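Local coordinates for protein methylglyoxal reductase (NADPH-dependent) (Candida albicans SC5314, PDB 6KWS) that probably reduces methylglyoxal with NADPH as hydride donor, as a member of the dihydroflavonol-4-reductase subfamily of NAD(P)-dependent epimerases/dehydratases, at residues Thr10-Gln15 / Ser195-Pro200; Arg33-Gly38 / Leu51-Val56; Val240-Lys245 / Phe318-Leu323. The protein carries 1 engineered substitution. All coordinates share one frame; numbering follows the deposited sequence.

Interaction 1 (Thr10-Gln15 / Ser195-Pro200)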
ATOM      1  N   THR A  10      -3.363   1.830  12.082  1.00 44.82           N
ATOM      2  CA  THR A  10      -2.418   2.934  12.195  1.00 42.78           C
ATOM      3  C   THR A  10      -1.398   2.977  11.062  1.00 41.41           C
ATOM      4  O   THR A  10      -0.571   3.895  11.043  1.00 39.80           O
ATOM      5  CB  THR A  10      -1.655   2.850  13.503  1.00 43.79           C
ATOM      6  OG1 THR A  10      -1.190   1.511  13.653  1.00 54.57           O
ATOM      7  CG2 THR A  10      -2.564   3.190  14.665  1.00 48.54           C
ATOM      8  N   GLY A  11      -1.410   2.006  10.144  1.00 32.80           N
ATOM      9  CA  GLY A  11      -0.501   2.042   9.011  1.00 30.85           C
ATOM     10  C   GLY A  11      -0.731   3.262   8.116  1.00 35.70           C
ATOM     11  O   GLY A  11      -1.699   4.018   8.248  1.00 38.23           O
ATOM     12  N   PHE A  12       0.189   3.427   7.162  1.00 29.02           N
ATOM     13  CA  PHE A  12       0.234   4.614   6.302  1.00 27.57           C
ATOM     14  C   PHE A  12      -0.986   4.700   5.387  1.00 32.32           C
ATOM     15  O   PHE A  12      -1.739   5.681   5.414  1.00 37.24           O
ATOM     16  CB  PHE A  12       1.534   4.575   5.497  1.00 28.71           C
ATOM     17  CG  PHE A  12       1.688   5.667   4.493  1.00 32.27           C
ATOM     18  CD1 PHE A  12       1.437   7.000   4.823  1.00 36.45           C
ATOM     19  CD2 PHE A  12       2.164   5.371   3.231  1.00 26.42           C
ATOM     20  CE1 PHE A  12       1.620   8.009   3.890  1.00 32.53           C
ATOM     21  CE2 PHE A  12       2.350   6.365   2.283  1.00 30.96           C
ATOM     22  CZ  PHE A  12       2.083   7.685   2.605  1.00 36.10           C
ATOM     23  N   ILE A  13      -1.189   3.690   4.547  1.00 34.70           N
ATOM     24  CA  ILE A  13      -2.406   3.662   3.741  1.00 31.46           C
ATOM     25  C   ILE A  13      -3.629   3.599   4.644  1.00 34.82           C
ATOM     26  O   ILE A  13      -4.649   4.244   4.376  1.00 36.73           O
ATOM     27  CB  ILE A  13      -2.379   2.476   2.761  1.00 25.23           C
ATOM     28  CG1 ILE A  13      -1.154   2.539   1.835  1.00 25.19           C
ATOM     29  CG2 ILE A  13      -3.655   2.415   2.005  1.00 27.20           C
ATOM     30  CD1 ILE A  13      -1.009   1.296   0.942  1.00 24.27           C
ATOM     31  N   ALA A  14      -3.541   2.844   5.746  1.00 37.77           N
ATOM     32  CA  ALA A  14      -4.743   2.500   6.504  1.00 36.38           C
ATOM     33  C   ALA A  14      -5.384   3.733   7.129  1.00 38.49           C
ATOM     34  O   ALA A  14      -6.600   3.941   7.006  1.00 37.59           O
ATOM     35  CB  ALA A  14      -4.418   1.460   7.573  1.00 36.00           C
ATOM     36  N   GLN A  15      -4.581   4.563   7.802  1.00 36.36           N
ATOM     37  CA  GLN A  15      -5.107   5.799   8.369  1.00 36.74           C
ATOM     38  C   GLN A  15      -5.901   6.585   7.335  1.00 36.20           C
ATOM     39  O   GLN A  15      -6.946   7.169   7.646  1.00 37.69           O
ATOM     40  CB  GLN A  15      -3.961   6.647   8.929  1.00 37.62           C
ATOM     41  CG  GLN A  15      -3.209   5.977  10.069  1.00 40.59           C
ATOM     42  CD  GLN A  15      -2.532   6.976  11.007  1.00 46.17           C
ATOM     43  OE1 GLN A  15      -2.645   8.193  10.836  1.00 51.73           O
ATOM     44  NE2 GLN A  15      -1.822   6.461  12.001  1.00 41.64           N
ATOM     45  N   SER A 195       1.950   0.604  -6.891  1.00 27.32           N
ATOM     46  CA  SER A 195       3.399   0.723  -7.052  1.00 33.46           C
ATOM     47  C   SER A 195       3.983   1.415  -5.825  1.00 33.80           C
ATOM     48  O   SER A 195       3.418   1.286  -4.731  1.00 31.31           O
ATOM     49  CB  SER A 195       3.763   1.478  -8.331  1.00 28.18           C
ATOM     50  OG  SER A 195       2.676   2.243  -8.797  1.00 31.86           O
ATOM     51  N   PHE A 196       5.105   2.131  -5.972  1.00 28.83           N
ATOM     52  CA  PHE A 196       5.631   2.885  -4.837  1.00 31.02           C
ATOM     53  C   PHE A 196       4.616   3.924  -4.379  1.00 27.68           C
ATOM     54  O   PHE A 196       4.123   4.723  -5.177  1.00 30.89           O
ATOM     55  CB  PHE A 196       6.946   3.574  -5.185  1.00 34.03           C
ATOM     56  CG  PHE A 196       8.060   2.633  -5.461  1.00 42.69           C
ATOM     57  CD1 PHE A 196       8.663   1.923  -4.424  1.00 38.45           C
ATOM     58  CD2 PHE A 196       8.532   2.462  -6.768  1.00 41.62           C
ATOM     59  CE1 PHE A 196       9.705   1.041  -4.688  1.00 37.06           C
ATOM     60  CE2 PHE A 196       9.578   1.583  -7.040  1.00 33.04           C
ATOM     61  CZ  PHE A 196      10.160   0.873  -5.999  1.00 38.76           C
ATOM     62  N   VAL A 197       4.301   3.912  -3.094  1.00 25.96           N
ATOM     63  CA  VAL A 197       3.254   4.769  -2.558  1.00 31.07           C
ATOM     64  C   VAL A 197       3.877   6.041  -1.991  1.00 36.32           C
ATOM     65  O   VAL A 197       4.631   5.993  -1.012  1.00 38.10           O
ATOM     66  CB  VAL A 197       2.431   4.040  -1.492  1.00 28.09           C
ATOM     67  CG1 VAL A 197       1.410   4.986  -0.949  1.00 31.60           C
ATOM     68  CG2 VAL A 197       1.774   2.801  -2.083  1.00 26.55           C
ATOM     69  N   PHE A 198       3.564   7.176  -2.610  1.00 32.58           N
ATOM     70  CA  PHE A 198       3.997   8.495  -2.179  1.00 33.52           C
ATOM     71  C   PHE A 198       2.831   9.197  -1.498  1.00 33.43           C
ATOM     72  O   PHE A 198       1.712   8.691  -1.461  1.00 35.10           O
ATOM     73  CB  PHE A 198       4.481   9.335  -3.371  1.00 35.20           C
ATOM     74  CG  PHE A 198       5.734   8.841  -4.000  1.00 31.28           C
ATOM     75  CD1 PHE A 198       6.566   7.973  -3.328  1.00 32.98           C
ATOM     76  CD2 PHE A 198       6.087   9.259  -5.280  1.00 34.18           C
ATOM     77  CE1 PHE A 198       7.736   7.513  -3.917  1.00 37.19           C
ATOM     78  CE2 PHE A 198       7.264   8.808  -5.883  1.00 31.49           C
ATOM     79  CZ  PHE A 198       8.090   7.934  -5.196  1.00 36.05           C
ATOM     80  N   GLY A 199       3.085  10.403  -1.000  1.00 35.50           N
ATOM     81  CA  GLY A 199       2.027  11.226  -0.467  1.00 33.80           C
ATOM     82  C   GLY A 199       2.206  11.478   1.010  1.00 34.95           C
ATOM     83  O   GLY A 199       2.982  10.800   1.688  1.00 38.66           O
ATOM     84  N   PRO A 200       1.480  12.460   1.537  1.00 37.24           N
ATOM     85  CA  PRO A 200       1.602  12.801   2.960  1.00 36.86           C
ATOM     86  C   PRO A 200       0.935  11.771   3.861  1.00 35.42           C
ATOM     87  O   PRO A 200       0.054  11.016   3.441  1.00 38.58           O
ATOM     88  CB  PRO A 200       0.866  14.134   3.039  1.00 35.76           C
ATOM     89  CG  PRO A 200      -0.258  13.913   2.020  1.00 35.05           C
ATOM     90  CD  PRO A 200       0.420  13.245   0.876  1.00 32.85           C
TER

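Interaction 2 (Arg33-Gly38 / Leu51-Val56)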
ATOM      1  N   ARG A  33      -2.231  -3.126  17.257  1.00 42.50           N
ATOM      2  CA  ARG A  33      -1.393  -4.098  17.954  1.00 49.08           C
ATOM      3  C   ARG A  33      -1.306  -3.868  19.455  1.00 49.23           C
ATOM      4  O   ARG A  33      -0.828  -4.771  20.155  1.00 48.26           O
ATOM      5  CB  ARG A  33       0.053  -4.130  17.394  1.00 53.16           C
ATOM      6  CG  ARG A  33       0.280  -4.634  15.913  1.00 60.22           C
ATOM      7  CD  ARG A  33      -0.569  -3.887  14.855  1.00 74.86           C
ATOM      8  NE  ARG A  33      -0.475  -2.446  15.110  1.00 74.77           N
ATOM      9  CZ  ARG A  33      -1.186  -1.456  14.581  1.00 75.17           C
ATOM     10  NH1 ARG A  33      -2.119  -1.658  13.677  1.00 57.66           N
ATOM     11  NH2 ARG A  33      -0.929  -0.238  15.003  1.00 65.90           N
ATOM     12  N   SER A  34      -1.732  -2.700  19.964  1.00 39.77           N
ATOM     13  CA  SER A  34      -1.705  -2.421  21.397  1.00 39.34           C
ATOM     14  C   SER A  34      -2.750  -1.367  21.745  1.00 44.04           C
ATOM     15  O   SER A  34      -3.309  -0.707  20.868  1.00 45.21           O
ATOM     16  CB  SER A  34      -0.328  -1.941  21.871  1.00 42.28           C
ATOM     17  OG  SER A  34       0.106  -0.835  21.108  1.00 51.55           O
ATOM     18  N   THR A  35      -2.997  -1.213  23.052  1.00 42.93           N
ATOM     19  CA  THR A  35      -3.880  -0.151  23.528  1.00 44.02           C
ATOM     20  C   THR A  35      -3.318   1.227  23.192  1.00 42.94           C
ATOM     21  O   THR A  35      -4.070   2.139  22.817  1.00 41.78           O
ATOM     22  CB  THR A  35      -4.096  -0.275  25.044  1.00 45.26           C
ATOM     23  OG1 THR A  35      -4.737  -1.515  25.333  1.00 47.12           O
ATOM     24  CG2 THR A  35      -4.976   0.850  25.562  1.00 40.73           C
ATOM     25  N   ALA A  36      -2.001   1.407  23.340  1.00 39.04           N
ATOM     26  CA  ALA A  36      -1.390   2.680  22.967  1.00 41.09           C
ATOM     27  C   ALA A  36      -1.709   3.035  21.520  1.00 40.11           C
ATOM     28  O   ALA A  36      -2.212   4.127  21.236  1.00 35.62           O
ATOM     29  CB  ALA A  36       0.124   2.640  23.187  1.00 40.85           C
ATOM     30  N   LYS A  37      -1.448   2.104  20.595  1.00 37.55           N
ATOM     31  CA  LYS A  37      -1.756   2.347  19.190  1.00 39.42           C
ATOM     32  C   LYS A  37      -3.218   2.726  19.002  1.00 41.02           C
ATOM     33  O   LYS A  37      -3.529   3.643  18.234  1.00 40.05           O
ATOM     34  CB  LYS A  37      -1.422   1.116  18.347  1.00 44.19           C
ATOM     35  CG  LYS A  37       0.048   0.756  18.282  1.00 46.96           C
ATOM     36  CD  LYS A  37       0.787   1.706  17.365  1.00 56.38           C
ATOM     37  CE  LYS A  37       2.086   1.091  16.845  1.00 65.52           C
ATOM     38  NZ  LYS A  37       2.742   2.023  15.884  1.00 66.51           N
ATOM     39  N   GLY A  38      -4.122   2.040  19.713  1.00 40.20           N
ATOM     40  CA  GLY A  38      -5.549   2.267  19.526  1.00 33.85           C
ATOM     41  C   GLY A  38      -6.025   3.567  20.145  1.00 37.74           C
ATOM     42  O   GLY A  38      -6.734   4.344  19.498  1.00 37.01           O
ATOM     43  N   LEU A  51     -16.127   5.272  15.401  1.00 40.49           N
ATOM     44  CA  LEU A  51     -14.782   4.722  15.360  1.00 36.09           C
ATOM     45  C   LEU A  51     -14.490   3.967  16.637  1.00 34.83           C
ATOM     46  O   LEU A  51     -14.750   4.472  17.729  1.00 46.04           O
ATOM     47  CB  LEU A  51     -13.735   5.825  15.170  1.00 38.12           C
ATOM     48  CG  LEU A  51     -12.279   5.339  15.080  1.00 35.84           C
ATOM     49  CD1 LEU A  51     -12.001   4.430  13.875  1.00 34.91           C
ATOM     50  CD2 LEU A  51     -11.351   6.519  15.063  1.00 40.75           C
ATOM     51  N   SER A  52     -13.916   2.781  16.501  1.00 35.67           N
ATOM     52  CA  SER A  52     -13.526   1.979  17.653  1.00 38.29           C
ATOM     53  C   SER A  52     -12.489   0.974  17.179  1.00 41.86           C
ATOM     54  O   SER A  52     -12.294   0.777  15.974  1.00 38.54           O
ATOM     55  CB  SER A  52     -14.723   1.268  18.275  1.00 34.38           C
ATOM     56  OG  SER A  52     -15.323   0.406  17.319  1.00 40.72           O
ATOM     57  N   TYR A  53     -11.843   0.317  18.142  1.00 40.83           N
ATOM     58  CA  TYR A  53     -10.743  -0.575  17.808  1.00 40.73           C
ATOM     59  C   TYR A  53     -10.765  -1.846  18.650  1.00 41.38           C
ATOM     60  O   TYR A  53     -11.305  -1.879  19.760  1.00 43.89           O
ATOM     61  CB  TYR A  53      -9.393   0.137  17.976  1.00 38.20           C
ATOM     62  CG  TYR A  53      -8.968   0.388  19.413  1.00 38.47           C
ATOM     63  CD1 TYR A  53      -8.180  -0.533  20.097  1.00 38.48           C
ATOM     64  CD2 TYR A  53      -9.338   1.551  20.077  1.00 37.78           C
ATOM     65  CE1 TYR A  53      -7.775  -0.313  21.404  1.00 36.67           C
ATOM     66  CE2 TYR A  53      -8.934   1.786  21.390  1.00 41.76           C
ATOM     67  CZ  TYR A  53      -8.148   0.844  22.051  1.00 43.91           C
ATOM     68  OH  TYR A  53      -7.728   1.058  23.360  1.00 44.30           O
ATOM     69  N   GLU A  54     -10.154  -2.894  18.102  1.00 43.45           N
ATOM     70  CA  GLU A  54      -9.875  -4.127  18.820  1.00 43.01           C
ATOM     71  C   GLU A  54      -8.399  -4.455  18.661  1.00 40.43           C
ATOM     72  O   GLU A  54      -7.757  -4.048  17.690  1.00 45.20           O
ATOM     73  CB  GLU A  54     -10.745  -5.284  18.309  1.00 47.70           C
ATOM     74  CG  GLU A  54     -12.239  -5.031  18.429  1.00 55.63           C
ATOM     75  CD  GLU A  54     -12.749  -5.177  19.886  1.00 68.64           C
ATOM     76  OE1 GLU A  54     -13.980  -5.186  20.086  1.00 74.30           O
ATOM     77  OE2 GLU A  54     -11.925  -5.278  20.826  1.00 67.37           O
ATOM     78  N   ILE A  55      -7.849  -5.194  19.616  1.00 44.10           N
ATOM     79  CA  ILE A  55      -6.417  -5.480  19.634  1.00 45.28           C
ATOM     80  C   ILE A  55      -6.139  -6.849  19.034  1.00 47.03           C
ATOM     81  O   ILE A  55      -6.717  -7.854  19.466  1.00 45.05           O
ATOM     82  CB  ILE A  55      -5.844  -5.395  21.053  1.00 42.78           C
ATOM     83  CG1 ILE A  55      -6.004  -3.969  21.560  1.00 34.68           C
ATOM     84  CG2 ILE A  55      -4.391  -5.819  21.033  1.00 43.18           C
ATOM     85  CD1 ILE A  55      -5.349  -3.732  22.840  1.00 36.84           C
ATOM     86  N   VAL A  56      -5.234  -6.886  18.051  1.00 44.70           N
ATOM     87  CA  VAL A  56      -4.714  -8.111  17.459  1.00 40.88           C
ATOM     88  C   VAL A  56      -3.199  -7.986  17.385  1.00 48.30           C
ATOM     89  O   VAL A  56      -2.667  -7.333  16.475  1.00 46.93           O
ATOM     90  CB  VAL A  56      -5.307  -8.364  16.061  1.00 46.23           C
ATOM     91  CG1 VAL A  56      -4.660  -9.588  15.416  1.00 45.38           C
ATOM     92  CG2 VAL A  56      -6.818  -8.505  16.128  1.00 40.12           C
TER

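Interaction 3 (Val240-Lys245 / Phe318-Leu323)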
ATOM      1  N   VAL A 240      -0.842   8.020  -1.976  1.00 31.31           N
ATOM      2  CA  VAL A 240      -1.435   7.196  -0.924  1.00 32.63           C
ATOM      3  C   VAL A 240      -2.926   7.455  -0.788  1.00 37.37           C
ATOM      4  O   VAL A 240      -3.695   6.540  -0.461  1.00 38.06           O
ATOM      5  CB  VAL A 240      -0.710   7.445   0.415  1.00 32.96           C
ATOM      6  CG1 VAL A 240      -0.842   8.893   0.816  1.00 31.23           C
ATOM      7  CG2 VAL A 240      -1.248   6.527   1.519  1.00 28.93           C
ATOM      8  N   ARG A 241      -3.361   8.695  -1.028  1.00 36.48           N
ATOM      9  CA  ARG A 241      -4.773   9.024  -0.898  1.00 33.65           C
ATOM     10  C   ARG A 241      -5.613   8.330  -1.968  1.00 37.30           C
ATOM     11  O   ARG A 241      -6.747   7.912  -1.701  1.00 34.07           O
ATOM     12  CB  ARG A 241      -4.936  10.538  -0.944  1.00 33.73           C
ATOM     13  CG  ARG A 241      -4.412  11.193   0.325  1.00 34.14           C
ATOM     14  CD  ARG A 241      -4.157  12.669   0.147  1.00 30.75           C
ATOM     15  NE  ARG A 241      -3.143  12.926  -0.874  1.00 37.40           N
ATOM     16  CZ  ARG A 241      -2.652  14.133  -1.150  1.00 37.53           C
ATOM     17  NH1 ARG A 241      -3.069  15.195  -0.474  1.00 33.25           N
ATOM     18  NH2 ARG A 241      -1.731  14.279  -2.093  1.00 36.02           N
ATOM     19  N   ASP A 242      -5.068   8.177  -3.182  1.00 39.30           N
ATOM     20  CA  ASP A 242      -5.777   7.426  -4.217  1.00 38.30           C
ATOM     21  C   ASP A 242      -5.779   5.928  -3.928  1.00 35.06           C
ATOM     22  O   ASP A 242      -6.753   5.233  -4.233  1.00 35.76           O
ATOM     23  CB  ASP A 242      -5.158   7.730  -5.578  1.00 36.80           C
ATOM     24  CG  ASP A 242      -5.248   9.206  -5.917  1.00 43.44           C
ATOM     25  OD1 ASP A 242      -6.284   9.810  -5.516  1.00 45.96           O
ATOM     26  OD2 ASP A 242      -4.302   9.765  -6.544  1.00 39.97           O
ATOM     27  N   VAL A 243      -4.713   5.413  -3.332  1.00 34.82           N
ATOM     28  CA  VAL A 243      -4.716   4.020  -2.922  1.00 32.59           C
ATOM     29  C   VAL A 243      -5.790   3.800  -1.870  1.00 37.29           C
ATOM     30  O   VAL A 243      -6.650   2.919  -2.012  1.00 40.02           O
ATOM     31  CB  VAL A 243      -3.318   3.615  -2.417  1.00 37.08           C
ATOM     32  CG1 VAL A 243      -3.301   2.168  -1.962  1.00 30.92           C
ATOM     33  CG2 VAL A 243      -2.272   3.844  -3.507  1.00 31.59           C
ATOM     34  N   ALA A 244      -5.772   4.620  -0.811  1.00 37.65           N
ATOM     35  CA  ALA A 244      -6.810   4.564   0.215  1.00 35.46           C
ATOM     36  C   ALA A 244      -8.205   4.611  -0.402  1.00 38.10           C
ATOM     37  O   ALA A 244      -9.079   3.812  -0.048  1.00 38.68           O
ATOM     38  CB  ALA A 244      -6.637   5.711   1.209  1.00 30.71           C
ATOM     39  N   LYS A 245      -8.433   5.543  -1.332  1.00 33.21           N
ATOM     40  CA  LYS A 245      -9.762   5.647  -1.909  1.00 34.42           C
ATOM     41  C   LYS A 245     -10.109   4.395  -2.698  1.00 37.27           C
ATOM     42  O   LYS A 245     -11.263   3.946  -2.692  1.00 37.62           O
ATOM     43  CB  LYS A 245      -9.864   6.882  -2.791  1.00 37.12           C
ATOM     44  CG  LYS A 245     -11.243   7.065  -3.382  1.00 34.58           C
ATOM     45  CD  LYS A 245     -11.385   8.420  -4.034  1.00 41.23           C
ATOM     46  CE  LYS A 245     -12.701   8.524  -4.807  1.00 49.85           C
ATOM     47  NZ  LYS A 245     -13.395   9.826  -4.583  1.00 58.22           N
ATOM     48  N   PHE A 318     -11.967   7.879 -10.978  1.00 46.53           N
ATOM     49  CA  PHE A 318     -11.678   9.179 -10.390  1.00 42.45           C
ATOM     50  C   PHE A 318     -10.269   9.592 -10.779  1.00 45.41           C
ATOM     51  O   PHE A 318      -9.423   8.756 -11.102  1.00 50.14           O
ATOM     52  CB  PHE A 318     -11.871   9.203  -8.855  1.00 45.02           C
ATOM     53  CG  PHE A 318     -10.948   8.288  -8.063  1.00 43.47           C
ATOM     54  CD1 PHE A 318      -9.682   8.718  -7.658  1.00 42.46           C
ATOM     55  CD2 PHE A 318     -11.376   7.027  -7.663  1.00 42.94           C
ATOM     56  CE1 PHE A 318      -8.846   7.886  -6.897  1.00 42.27           C
ATOM     57  CE2 PHE A 318     -10.550   6.187  -6.904  1.00 41.67           C
ATOM     58  CZ  PHE A 318      -9.282   6.619  -6.519  1.00 38.69           C
ATOM     59  N   GLU A 319     -10.045  10.903 -10.761  1.00 49.31           N
ATOM     60  CA  GLU A 319      -8.763  11.488 -11.128  1.00 48.87           C
ATOM     61  C   GLU A 319      -7.735  11.289 -10.013  1.00 44.31           C
ATOM     62  O   GLU A 319      -8.003  11.573  -8.843  1.00 49.71           O
ATOM     63  CB  GLU A 319      -8.965  12.979 -11.429  1.00 53.19           C
ATOM     64  CG  GLU A 319      -7.688  13.825 -11.619  1.00 74.45           C
ATOM     65  CD  GLU A 319      -7.817  15.275 -11.079  1.00 80.65           C
ATOM     66  OE1 GLU A 319      -8.190  16.164 -11.882  1.00 81.65           O
ATOM     67  OE2 GLU A 319      -7.537  15.522  -9.867  1.00 70.59           O
ATOM     68  N   TYR A 320      -6.555  10.789 -10.375  1.00 43.51           N
ATOM     69  CA  TYR A 320      -5.451  10.663  -9.431  1.00 37.41           C
ATOM     70  C   TYR A 320      -4.710  11.983  -9.288  1.00 40.77           C
ATOM     71  O   TYR A 320      -4.644  12.784 -10.231  1.00 41.86           O
ATOM     72  CB  TYR A 320      -4.434   9.624  -9.899  1.00 39.94           C
ATOM     73  CG  TYR A 320      -4.908   8.194 -10.059  1.00 43.13           C
ATOM     74  CD1 TYR A 320      -6.153   7.768  -9.602  1.00 40.76           C
ATOM     75  CD2 TYR A 320      -4.080   7.262 -10.654  1.00 39.66           C
ATOM     76  CE1 TYR A 320      -6.549   6.456  -9.760  1.00 41.22           C
ATOM     77  CE2 TYR A 320      -4.462   5.972 -10.811  1.00 44.62           C
ATOM     78  CZ  TYR A 320      -5.688   5.568 -10.369  1.00 46.44           C
ATOM     79  OH  TYR A 320      -6.015   4.252 -10.551  1.00 48.95           O
ATOM     80  N   TYR A 321      -4.114  12.190  -8.113  1.00 34.71           N
ATOM     81  CA  TYR A 321      -3.062  13.198  -7.992  1.00 34.67           C
ATOM     82  C   TYR A 321      -1.946  12.933  -9.006  1.00 37.42           C
ATOM     83  O   TYR A 321      -1.731  11.796  -9.444  1.00 36.84           O
ATOM     84  CB  TYR A 321      -2.469  13.182  -6.589  1.00 34.00           C
ATOM     85  CG  TYR A 321      -3.382  13.670  -5.501  1.00 39.63           C
ATOM     86  CD1 TYR A 321      -3.454  15.020  -5.197  1.00 40.50           C
ATOM     87  CD2 TYR A 321      -4.151  12.785  -4.748  1.00 40.80           C
ATOM     88  CE1 TYR A 321      -4.273  15.477  -4.187  1.00 43.62           C
ATOM     89  CE2 TYR A 321      -4.986  13.238  -3.730  1.00 33.78           C
ATOM     90  CZ  TYR A 321      -5.035  14.589  -3.457  1.00 40.38           C
ATOM     91  OH  TYR A 321      -5.836  15.093  -2.450  1.00 44.91           O
ATOM     92  N   ASN A 322      -1.215  13.984  -9.380  1.00 32.86           N
ATOM     93  CA  ASN A 322      -0.056  13.794 -10.245  1.00 33.17           C
ATOM     94  C   ASN A 322       1.235  13.881  -9.419  1.00 34.46           C
ATOM     95  O   ASN A 322       1.207  14.137  -8.207  1.00 34.04           O
ATOM     96  CB  ASN A 322      -0.062  14.795 -11.402  1.00 31.20           C
ATOM     97  CG  ASN A 322       0.068  16.257 -10.944  1.00 36.98           C
ATOM     98  OD1 ASN A 322       0.812  16.589 -10.013  1.00 36.47           O
ATOM     99  ND2 ASN A 322      -0.648  17.141 -11.630  1.00 39.25           N
ATOM    100  N   LEU A 323       2.379  13.669 -10.090  1.00 28.65           N
ATOM    101  CA  LEU A 323       3.661  13.652  -9.381  1.00 30.21           C
ATOM    102  C   LEU A 323       3.878  14.938  -8.589  1.00 35.62           C
ATOM    103  O   LEU A 323       4.228  14.891  -7.401  1.00 36.73           O
ATOM    104  CB  LEU A 323       4.824  13.443 -10.347  1.00 26.69           C
ATOM    105  CG  LEU A 323       5.905  12.416  -9.985  1.00 28.16           C
ATOM    106  CD1 LEU A 323       7.270  12.902 -10.388  1.00 29.27           C
ATOM    107  CD2 LEU A 323       5.897  11.970  -8.531  1.00 28.60           C
TER

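Interaction 1 (Thr10-Gln15 / Ser195-Pro200)
Phe12 reaches from the N-terminal end of helix 12-23 to Val197 of strand 196-198 and to Gly199 and Pro200 in the loop after it. Its CB points toward segment 195-200. CG lies anti to the backbone N (chi1 176°), which turns the ring the same way. The far half of the ring makes the contact. CE2 packs on a methyl, 3.6 Å from Val197 CG1. CZ lies 3.4 Å from Gly199 O, and CE1 lies 3.4 Å from Pro200 O. Both carbonyl oxygens sit at the ring edge near its plane, where they face the slightly positive C-H rim. Each also has a hydrogen-bond partner: Ser215 OG for Gly199 O and His16 NE2 for Pro200 O. From the next residue along, Ile13 CD1 approaches the other methyl of Val197 loosely, 4.4 Å from Val197 CG2. Thr10, Phe12, Ile13 and Val197 are NADPH-binding residues, although no cofactor is bound to this chain. The contact thus sets the glycine-rich turn of the Rossmann fold beside a second part of the cofactor site. Val240 of helix 240-252 packs on both Phe12 and Val197, strand 196-198 pairs with strand 234-239, and Pro200 touches helix 323-337.

Interaction 2 (Arg33-Gly38 / Leu51-Val56)
Tyr53 OH meets Thr35 CG2 at 3.5 Å and is hydrogen-bonded to Asp39 OD1, one residue beyond segment 33-38. The contact lies in a beta-alpha-beta unit of the Rossmann fold, made of strand 27-32, helix 35-44 and strand 51-55. Here the first turn of the helix packs on the last strand. Tyr53 has CG between its backbone N and carbonyl carbon (chi1 72°), which turns one face of the ring to Gly38. Gly38 CA stands over the ring centre, 3.6 Å from the Tyr53 centroid and directly on its normal, a CH-pi contact. With no side chain at Gly38, the ring lies against the helix backbone itself. The Asp39 bond ties the phenol end to the same helix. Ser34 is the N-cap residue, and its OG takes a weak bond from Lys37 N at 3.4 Å. Next to the cap, Ile55 lies across the helix start, and its CD1 is 3.7 Å from Ser34 C. Arg33, an NADPH-binding residue, follows strand 27-32 directly. It touches segment 51-56 mainly through its backbone, with Arg33 CA 3.8 Å from Val56 O. On the exposed side, where Thr35 and Ile55 lie, the Ile55 CD1 methyl is 3.4 Å from Thr35 OG1.

Interaction 3 (Val240-Lys245 / Phe318-Leu323)
Asp242 and Tyr321 make the one hydrogen bond between segment 240-245, the start of helix 240-252, and the loop 318-323. Tyr321 N donates to Asp242 OD2 at 2.9 Å, with an N-H...O angle of 142°. The amide comes in on the syn side of the carboxylate. This is the closely packed part of the contact. Asp242 is buried, and its two oxygens lie among three aromatic residues. OD2 is 3.2 Å from Tyr320 CA and also sits at the edge of the Tyr321 ring. The other oxygen, Asp242 OD1, is 3.5 Å from Phe318 CE1, again at a ring edge. Arg241 covers one face of Tyr321. Its guanidinium lies flat on the ring, with planes 3° apart and CZ 3.7 Å from the Tyr321 centroid, a stacked cation-pi contact. Salt bridges to Asp239 OD1 through NE and to Asp329 OD2 through NH2 fix the rotation of the guanidinium. Lys245 has CG anti to its backbone N (chi1 -178°) and runs extended over the Phe318 face. Its methylenes still pack closely, with CD 3.6 Å from the Phe318 centroid in a CH-pi contact. The looser side is confined to the Lys245 ammonium and exposed Glu319. Lys245 NZ is 4.9 Å from the Phe318 centroid, so the cation-pi part is long. The cations thus lie over ring faces, and the carboxylate oxygens lie at the edges of the Phe318 and Tyr321 rings. That pattern matches the negative faces and positive rims of aromatic rings.

In the fold
From the N terminus, the chain opens interaction 1 at 10-15, just after strand 3-7. Before that loop is closed, it opens and closes interaction 2, a short local closure within one beta-alpha-beta unit. Interaction 1 closes only at 195-200, after most of the parallel sheet has been laid down. Interaction 3 follows in series and joins helix 240-252 to the loop before helix 323-337. Strands 51-55 and 196-198 are the two outermost strands of the large sheet, so interactions 1 and 2 involve its opposite ends. Interactions 1 and 2 touch where Thr10 CG2 packs near Lys37 O, and 1 and 3 where Phe198 O pairs with Val240 N. Interactions 2 and 3 do not touch.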